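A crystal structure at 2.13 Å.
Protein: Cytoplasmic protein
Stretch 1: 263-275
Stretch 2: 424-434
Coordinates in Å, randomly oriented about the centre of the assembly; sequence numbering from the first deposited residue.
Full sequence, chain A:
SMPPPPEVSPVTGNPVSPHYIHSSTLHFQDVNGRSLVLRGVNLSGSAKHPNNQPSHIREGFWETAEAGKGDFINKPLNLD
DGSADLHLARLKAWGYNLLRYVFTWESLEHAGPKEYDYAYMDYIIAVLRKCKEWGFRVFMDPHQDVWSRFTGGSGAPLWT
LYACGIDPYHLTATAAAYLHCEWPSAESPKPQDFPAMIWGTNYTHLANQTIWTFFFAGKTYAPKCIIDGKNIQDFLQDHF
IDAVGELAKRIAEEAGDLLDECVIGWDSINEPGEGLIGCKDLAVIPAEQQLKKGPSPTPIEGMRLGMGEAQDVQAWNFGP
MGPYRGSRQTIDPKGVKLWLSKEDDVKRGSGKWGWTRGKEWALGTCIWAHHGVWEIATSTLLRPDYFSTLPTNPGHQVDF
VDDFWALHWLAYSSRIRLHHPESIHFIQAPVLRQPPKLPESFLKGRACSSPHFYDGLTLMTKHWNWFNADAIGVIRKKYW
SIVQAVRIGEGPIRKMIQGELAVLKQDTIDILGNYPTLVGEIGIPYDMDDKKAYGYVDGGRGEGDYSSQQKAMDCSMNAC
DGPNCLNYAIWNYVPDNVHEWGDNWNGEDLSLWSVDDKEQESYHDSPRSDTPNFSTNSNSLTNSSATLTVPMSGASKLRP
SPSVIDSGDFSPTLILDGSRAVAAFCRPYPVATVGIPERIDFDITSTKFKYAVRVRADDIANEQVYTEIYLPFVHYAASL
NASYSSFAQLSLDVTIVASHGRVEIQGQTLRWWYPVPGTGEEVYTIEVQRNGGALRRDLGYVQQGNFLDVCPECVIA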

ATOM      1  N   VAL A 263       6.712   4.559  16.743  1.00 16.38           N
ATOM      2  CA  VAL A 263       6.480   5.174  15.441  1.00 15.65           C
ATOM      3  C   VAL A 263       7.843   5.606  14.911  1.00 14.11           C
ATOM      4  O   VAL A 263       8.398   6.610  15.347  1.00 16.47           O
ATOM      5  CB  VAL A 263       5.510   6.352  15.533  1.00 18.01           C
ATOM      6  CG1 VAL A 263       5.378   7.035  14.178  1.00 19.85           C
ATOM      7  CG2 VAL A 263       4.163   5.879  16.052  1.00 18.34           C
ATOM      8  N   ILE A 264       8.394   4.845  13.972  1.00 15.40           N
ATOM      9  CA  ILE A 264       9.750   5.126  13.523  1.00 13.85           C
ATOM     10  C   ILE A 264       9.813   6.069  12.329  1.00 13.87           C
ATOM     11  O   ILE A 264      10.885   6.620  12.051  1.00 13.87           O
ATOM     12  CB  ILE A 264      10.482   3.815  13.192  1.00 18.43           C
ATOM     13  CG1 ILE A 264       9.836   3.100  12.002  1.00 17.24           C
ATOM     14  CG2 ILE A 264      10.486   2.904  14.409  1.00 18.93           C
ATOM     15  CD1 ILE A 264      10.563   1.788  11.600  1.00 16.19           C
ATOM     16  N   GLY A 265       8.712   6.273  11.620  1.00 18.13           N
ATOM     17  CA  GLY A 265       8.754   7.131  10.450  1.00 16.61           C
ATOM     18  C   GLY A 265       7.399   7.225   9.783  1.00 15.30           C
ATOM     19  O   GLY A 265       6.399   6.670  10.255  1.00 13.91           O
ATOM     20  N   TRP A 266       7.390   7.928   8.654  1.00 13.93           N
ATOM     21  CA  TRP A 266       6.168   8.223   7.925  1.00 13.95           C
ATOM     22  C   TRP A 266       6.355   7.868   6.459  1.00 16.05           C
ATOM     23  O   TRP A 266       7.370   8.228   5.852  1.00 13.97           O
ATOM     24  CB  TRP A 266       5.781   9.704   8.074  1.00 13.96           C
ATOM     25  CG  TRP A 266       5.474  10.080   9.490  1.00 14.29           C
ATOM     26  CD1 TRP A 266       6.370  10.223  10.504  1.00 13.93           C
ATOM     27  CD2 TRP A 266       4.187  10.354  10.048  1.00 13.95           C
ATOM     28  NE1 TRP A 266       5.725  10.565  11.659  1.00 13.92           N
ATOM     29  CE2 TRP A 266       4.381  10.653  11.409  1.00 13.93           C
ATOM     30  CE3 TRP A 266       2.894  10.381   9.528  1.00 13.97           C
ATOM     31  CZ2 TRP A 266       3.332  10.958  12.261  1.00 13.93           C
ATOM     32  CZ3 TRP A 266       1.850  10.679  10.371  1.00 13.97           C
ATOM     33  CH2 TRP A 266       2.074  10.974  11.724  1.00 14.57           C
ATOM     34  N   ASP A 267       5.384   7.138   5.909  1.00 17.67           N
ATOM     35  CA  ASP A 267       5.275   6.921   4.476  1.00 18.22           C
ATOM     36  C   ASP A 267       4.760   8.192   3.806  1.00 17.14           C
ATOM     37  O   ASP A 267       4.111   9.035   4.433  1.00 16.75           O
ATOM     38  CB  ASP A 267       4.327   5.758   4.182  1.00 20.31           C
ATOM     39  CG  ASP A 267       4.780   4.894   2.997  1.00 21.84           C
ATOM     40  OD1 ASP A 267       5.618   5.340   2.182  1.00 21.24           O
ATOM     41  OD2 ASP A 267       4.280   3.753   2.883  1.00 22.39           O
ATOM     42  N   SER A 268       5.065   8.332   2.519  1.00 19.86           N
ATOM     43  CA  SER A 268       4.482   9.417   1.743  1.00 19.73           C
ATOM     44  C   SER A 268       3.107   8.991   1.225  1.00 18.47           C
ATOM     45  O   SER A 268       2.661   7.859   1.427  1.00 14.50           O
ATOM     46  CB  SER A 268       5.424   9.843   0.619  1.00 21.85           C
ATOM     47  OG  SER A 268       5.744   8.776  -0.235  1.00 22.91           O
ATOM     48  N   ILE A 269       2.407   9.922   0.576  1.00 14.14           N
ATOM     49  CA  ILE A 269       1.042   9.663   0.149  1.00 14.17           C
ATOM     50  C   ILE A 269       0.983   8.371  -0.639  1.00 14.18           C
ATOM     51  O   ILE A 269       1.767   8.149  -1.567  1.00 14.66           O
ATOM     52  CB  ILE A 269       0.515  10.847  -0.675  1.00 14.21           C
ATOM     53  CG1 ILE A 269      -0.932  10.588  -1.090  1.00 14.24           C
ATOM     54  CG2 ILE A 269       1.373  11.101  -1.886  1.00 14.23           C
ATOM     55  CD1 ILE A 269      -1.644  11.846  -1.573  1.00 14.28           C
ATOM     56  N   ASN A 270       0.024   7.525  -0.289  1.00 14.18           N
ATOM     57  CA  ASN A 270      -0.041   6.179  -0.842  1.00 16.19           C
ATOM     58  C   ASN A 270      -0.416   6.199  -2.322  1.00 15.45           C
ATOM     59  O   ASN A 270      -1.339   6.911  -2.728  1.00 14.26           O
ATOM     60  CB  ASN A 270      -1.059   5.352  -0.063  1.00 14.54           C
ATOM     61  CG  ASN A 270      -1.110   3.907  -0.527  1.00 16.42           C
ATOM     62  OD1 ASN A 270      -0.186   3.139  -0.279  1.00 16.08           O
ATOM     63  ND2 ASN A 270      -2.188   3.534  -1.208  1.00 18.12           N
ATOM     64  N   GLU A 271       0.323   5.412  -3.125  1.00 14.23           N
ATOM     65  CA  GLU A 271       0.057   5.139  -4.540  1.00 14.27           C
ATOM     66  C   GLU A 271      -0.572   6.316  -5.271  1.00 14.31           C
ATOM     67  O   GLU A 271      -1.680   6.208  -5.812  1.00 14.35           O
ATOM     68  CB  GLU A 271      -0.834   3.898  -4.655  1.00 14.28           C
ATOM     69  CG  GLU A 271      -0.149   2.657  -4.080  1.00 18.29           C
ATOM     70  CD  GLU A 271      -0.851   1.353  -4.403  1.00 21.82           C
ATOM     71  OE1 GLU A 271      -1.953   1.390  -5.003  1.00 23.21           O
ATOM     72  OE2 GLU A 271      -0.287   0.288  -4.044  1.00 21.30           O
ATOM     73  N   PRO A 272       0.136   7.430  -5.358  1.00 15.37           N
ATOM     74  CA  PRO A 272      -0.476   8.653  -5.890  1.00 15.34           C
ATOM     75  C   PRO A 272      -0.821   8.539  -7.366  1.00 14.40           C
ATOM     76  O   PRO A 272      -0.068   7.972  -8.157  1.00 14.41           O
ATOM     77  CB  PRO A 272       0.603   9.714  -5.654  1.00 17.70           C
ATOM     78  CG  PRO A 272       1.883   8.933  -5.614  1.00 19.77           C
ATOM     79  CD  PRO A 272       1.537   7.624  -4.951  1.00 17.49           C
ATOM     80  N   GLY A 273      -1.964   9.109  -7.742  1.00 15.71           N
ATOM     81  CA  GLY A 273      -2.348   9.130  -9.140  1.00 15.70           C
ATOM     82  C   GLY A 273      -1.576  10.173  -9.930  1.00 19.01           C
ATOM     83  O   GLY A 273      -1.167  11.212  -9.408  1.00 15.71           O
ATOM     84  N   GLU A 274      -1.375   9.879 -11.213  1.00 14.56           N
ATOM     85  CA  GLU A 274      -0.659  10.768 -12.119  1.00 16.95           C
ATOM     86  C   GLU A 274      -1.603  11.644 -12.931  1.00 15.58           C
ATOM     87  O   GLU A 274      -1.140  12.515 -13.674  1.00 14.68           O
ATOM     88  CB  GLU A 274       0.236   9.956 -13.070  1.00 21.70           C
ATOM     89  CG  GLU A 274       0.917   8.763 -12.406  1.00 28.98           C
ATOM     90  CD  GLU A 274       2.086   8.190 -13.224  1.00 33.68           C
ATOM     91  OE1 GLU A 274       2.997   7.581 -12.613  1.00 32.91           O
ATOM     92  OE2 GLU A 274       2.093   8.344 -14.469  1.00 36.64           O
ATOM     93  N   GLY A 275      -2.910  11.430 -12.808  1.00 17.02           N
ATOM     94  CA  GLY A 275      -3.862  12.163 -13.621  1.00 15.90           C
ATOM     95  C   GLY A 275      -3.540  12.078 -15.094  1.00 15.91           C
ATOM     96  O   GLY A 275      -3.223  11.013 -15.630  1.00 18.07           O
ATOM     97  N   ILE A 424      12.066   8.646  10.092  1.00 17.86           N
ATOM     98  CA  ILE A 424      12.515   8.003   8.867  1.00 15.97           C
ATOM     99  C   ILE A 424      11.538   8.366   7.759  1.00 15.46           C
ATOM    100  O   ILE A 424      10.321   8.241   7.924  1.00 16.70           O
ATOM    101  CB  ILE A 424      12.616   6.480   9.055  1.00 16.71           C
ATOM    102  CG1 ILE A 424      13.701   6.145  10.087  1.00 16.68           C
ATOM    103  CG2 ILE A 424      12.941   5.810   7.739  1.00 15.89           C
ATOM    104  CD1 ILE A 424      13.707   4.695  10.534  1.00 17.11           C
ATOM    105  N   HIS A 425      12.067   8.848   6.639  1.00 16.94           N
ATOM    106  CA  HIS A 425      11.259   9.082   5.449  1.00 14.65           C
ATOM    107  C   HIS A 425      11.136   7.779   4.669  1.00 14.66           C
ATOM    108  O   HIS A 425      12.120   7.287   4.097  1.00 14.66           O
ATOM    109  CB  HIS A 425      11.885  10.167   4.586  1.00 15.82           C
ATOM    110  CG  HIS A 425      11.760  11.537   5.161  1.00 15.88           C
ATOM    111  ND1 HIS A 425      10.660  11.938   5.888  1.00 17.19           N
ATOM    112  CD2 HIS A 425      12.600  12.597   5.129  1.00 17.08           C
ATOM    113  CE1 HIS A 425      10.824  13.192   6.269  1.00 18.65           C
ATOM    114  NE2 HIS A 425      11.992  13.616   5.820  1.00 18.24           N
ATOM    115  N   PHE A 426       9.936   7.203   4.672  1.00 13.97           N
ATOM    116  CA  PHE A 426       9.630   6.041   3.852  1.00 14.44           C
ATOM    117  C   PHE A 426       9.156   6.557   2.505  1.00 14.04           C
ATOM    118  O   PHE A 426       8.055   7.112   2.390  1.00 15.51           O
ATOM    119  CB  PHE A 426       8.597   5.152   4.532  1.00 14.21           C
ATOM    120  CG  PHE A 426       9.141   4.406   5.729  1.00 16.56           C
ATOM    121  CD1 PHE A 426       9.739   3.176   5.577  1.00 13.94           C
ATOM    122  CD2 PHE A 426       9.065   4.955   7.001  1.00 14.74           C
ATOM    123  CE1 PHE A 426      10.239   2.496   6.662  1.00 13.92           C
ATOM    124  CE2 PHE A 426       9.556   4.274   8.106  1.00 13.91           C
ATOM    125  CZ  PHE A 426      10.142   3.045   7.937  1.00 13.90           C
ATOM    126  N   ILE A 427      10.007   6.405   1.499  1.00 18.33           N
ATOM    127  CA  ILE A 427       9.828   7.052   0.207  1.00 19.50           C
ATOM    128  C   ILE A 427       9.105   6.083  -0.714  1.00 16.89           C
ATOM    129  O   ILE A 427       9.671   5.068  -1.133  1.00 16.09           O
ATOM    130  CB  ILE A 427      11.170   7.496  -0.384  1.00 22.36           C
ATOM    131  CG1 ILE A 427      11.772   8.604   0.492  1.00 27.36           C
ATOM    132  CG2 ILE A 427      10.987   7.976  -1.808  1.00 21.74           C
ATOM    133  CD1 ILE A 427      13.254   8.509   0.640  1.00 32.97           C
ATOM    134  N   GLN A 428       7.853   6.391  -1.027  1.00 16.61           N
ATOM    135  CA  GLN A 428       7.014   5.553  -1.875  1.00 17.40           C
ATOM    136  C   GLN A 428       6.819   6.303  -3.183  1.00 18.17           C
ATOM    137  O   GLN A 428       5.909   7.123  -3.311  1.00 18.49           O
ATOM    138  CB  GLN A 428       5.672   5.245  -1.224  1.00 19.03           C
ATOM    139  CG  GLN A 428       4.930   4.090  -1.882  1.00 19.56           C
ATOM    140  CD  GLN A 428       3.445   4.107  -1.571  1.00 19.73           C
ATOM    141  OE1 GLN A 428       2.612   3.829  -2.433  1.00 19.36           O
ATOM    142  NE2 GLN A 428       3.108   4.424  -0.328  1.00 19.25           N
ATOM    143  N   ALA A 429       7.689   6.021  -4.150  1.00 21.42           N
ATOM    144  CA  ALA A 429       7.526   6.564  -5.484  1.00 23.55           C
ATOM    145  C   ALA A 429       6.204   6.087  -6.076  1.00 20.81           C
ATOM    146  O   ALA A 429       5.634   5.092  -5.620  1.00 18.80           O
ATOM    147  CB  ALA A 429       8.685   6.137  -6.383  1.00 26.55           C
ATOM    148  N   PRO A 430       5.692   6.789  -7.084  1.00 19.79           N
ATOM    149  CA  PRO A 430       4.468   6.326  -7.750  1.00 20.44           C
ATOM    150  C   PRO A 430       4.607   4.902  -8.279  1.00 20.60           C
ATOM    151  O   PRO A 430       5.683   4.456  -8.680  1.00 18.36           O
ATOM    152  CB  PRO A 430       4.282   7.334  -8.890  1.00 21.31           C
ATOM    153  CG  PRO A 430       4.959   8.590  -8.384  1.00 19.99           C
ATOM    154  CD  PRO A 430       6.130   8.112  -7.564  1.00 18.44           C
ATOM    155  N   VAL A 431       3.480   4.193  -8.279  1.00 22.19           N
ATOM    156  CA  VAL A 431       3.450   2.785  -8.645  1.00 24.99           C
ATOM    157  C   VAL A 431       4.168   2.571  -9.965  1.00 26.06           C
ATOM    158  O   VAL A 431       3.977   3.322 -10.926  1.00 25.83           O
ATOM    159  CB  VAL A 431       1.989   2.304  -8.715  1.00 28.72           C
ATOM    160  CG1 VAL A 431       1.878   1.003  -9.474  1.00 31.27           C
ATOM    161  CG2 VAL A 431       1.412   2.142  -7.318  1.00 29.61           C
ATOM    162  N   LEU A 432       5.008   1.535 -10.001  1.00 29.56           N
ATOM    163  CA  LEU A 432       5.708   1.054 -11.186  1.00 31.48           C
ATOM    164  C   LEU A 432       6.717   2.048 -11.740  1.00 28.85           C
ATOM    165  O   LEU A 432       7.169   1.891 -12.879  1.00 27.98           O
ATOM    166  CB  LEU A 432       4.710   0.668 -12.285  1.00 33.46           C
ATOM    167  CG  LEU A 432       3.839  -0.556 -11.974  1.00 32.79           C
ATOM    168  CD1 LEU A 432       2.806  -0.767 -13.076  1.00 31.29           C
ATOM    169  CD2 LEU A 432       4.691  -1.810 -11.780  1.00 32.52           C
ATOM    170  N   ARG A 433       7.084   3.068 -10.974  1.00 27.71           N
ATOM    171  CA  ARG A 433       8.097   4.030 -11.382  1.00 29.40           C
ATOM    172  C   ARG A 433       9.295   3.928 -10.444  1.00 28.61           C
ATOM    173  O   ARG A 433       9.166   3.554  -9.274  1.00 28.16           O
ATOM    174  CB  ARG A 433       7.544   5.472 -11.368  1.00 30.95           C
ATOM    175  CG  ARG A 433       6.197   5.677 -12.083  1.00 31.04           C
ATOM    176  CD  ARG A 433       6.335   5.591 -13.600  1.00 34.26           C
ATOM    177  NE  ARG A 433       5.324   6.397 -14.287  1.00 38.79           N
ATOM    178  CZ  ARG A 433       4.706   6.040 -15.415  1.00 43.93           C
ATOM    179  NH1 ARG A 433       4.988   4.876 -16.009  1.00 47.32           N
ATOM    180  NH2 ARG A 433       3.802   6.851 -15.956  1.00 44.01           N
ATOM    181  N   GLN A 434      10.461   4.263 -10.960  1.00 30.12           N
ATOM    182  CA  GLN A 434      11.609   4.408 -10.083  1.00 31.24           C
ATOM    183  C   GLN A 434      11.492   5.715  -9.307  1.00 31.26           C
ATOM    184  O   GLN A 434      10.932   6.693  -9.811  1.00 31.02           O
ATOM    185  CB  GLN A 434      12.904   4.418 -10.880  1.00 31.57           C
ATOM    186  CG  GLN A 434      13.272   3.101 -11.531  1.00 31.88           C
ATOM    187  CD  GLN A 434      14.625   3.187 -12.228  1.00 34.56           C
ATOM    188  OE1 GLN A 434      14.906   4.147 -12.952  1.00 35.46           O
ATOM    189  NE2 GLN A 434      15.472   2.195 -11.998  1.00 35.69           N
TER
HETATM  190  O   HOH W   1       7.956  10.951   5.156  1.00 17.38           O
HETATM  191  O   HOH W   2       4.124   9.027  -2.363  1.00 14.20           O
HETATM  192  O   HOH W   3       0.983   5.616  -7.910  1.00 14.36           O
HETATM  193  O   HOH W   4       2.484   5.674 -11.061  1.00 35.65           O

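Two segments far apart in sequence meet here first as neighbouring parallel strands, 263-267 and 424-427, and then as two loops that keep each other company through side chains and water. The strand directions differ by 35°, and the register pairs Gly-265 with Ile-424, Trp-266 with His-425 and Asp-267 with Phe-426.

Val-263 lies out of reach, so the contact begins at Ile-264. Its carbonyl O accepts from Ile-424 N at 3.1 Å, nearly straight, while its side chain offers CD1 to Phe-426 CZ at 3.9 Å, a plain apolar contact at the edge of the ring. Gly-265 shows the clearest rule of the sheet. Its CA sits 3.2 Å from Ile-424 O in a CA-H...O contact and 3.8 Å from Phe-426 CE2, also at the ring edge. A CB built here would lie 2.3 Å from Ile-424 O and 2.7 Å from Phe-426 CE2, so the position has no room for a side chain; the bare backbone lets the phenylalanine ring lie along the strand.

Trp-266 carries the regular parallel pattern, in which one residue bonds through both its N and its O to the residues flanking its partner. Trp-266 N donates to Ile-424 O at 3.0 Å, and Phe-426 N donates to Trp-266 O at 3.0 Å. The indole shares a face of the sheet with His-425, and a water extends the pairing by donating to Trp-266 O and bonding to His-425 ND1. Asp-267 is on the other face, with Ile-424 and Phe-426. Its OD1 comes within 3.0 Å of Phe-426 O, but both atoms are acceptors and no bond joins them; both Asp-267 carboxylate oxygens are satisfied elsewhere in the structure.

Past the strand, Ser-268 hands the contact from backbone to side chain. Its N makes only a weak hydrogen bond to Phe-426 O, at 3.2 Å, but its OG accepts from Gln-428 N at 3.3 Å. The same hydroxyl donates to a water that in turn donates to Ile-269 O and Gln-428 O, so a small polar knot follows the last strand pair.

Gln-428, the residue most covered by the opposing stretch, then reaches along the loop in an extended t,t conformation. Its OE1 accepts from Glu-271 N at 2.9 Å, supplying an acceptor to a backbone amide that has left the sheet. Glu-271 CG also packs on Val-431 CG2 at 3.6 Å. Pro-272 CG meets Pro-430 CG at 4.2 Å, and a water links Pro-272 O to Val-431 N.

Glu-274 closes the contact with charge. Its OE2 forms a salt bridge with Arg-433 NH2 at 2.7 Å, approaching the guanidinium edge, and Arg-433 NE adds a weak bond to Glu-274 OE1 at 3.1 Å. Arg-433 ends a type II turn begun at Pro-430, and a further water donates to both Glu-274 OE1 and Val-431 O, tying the carboxylate to that turn.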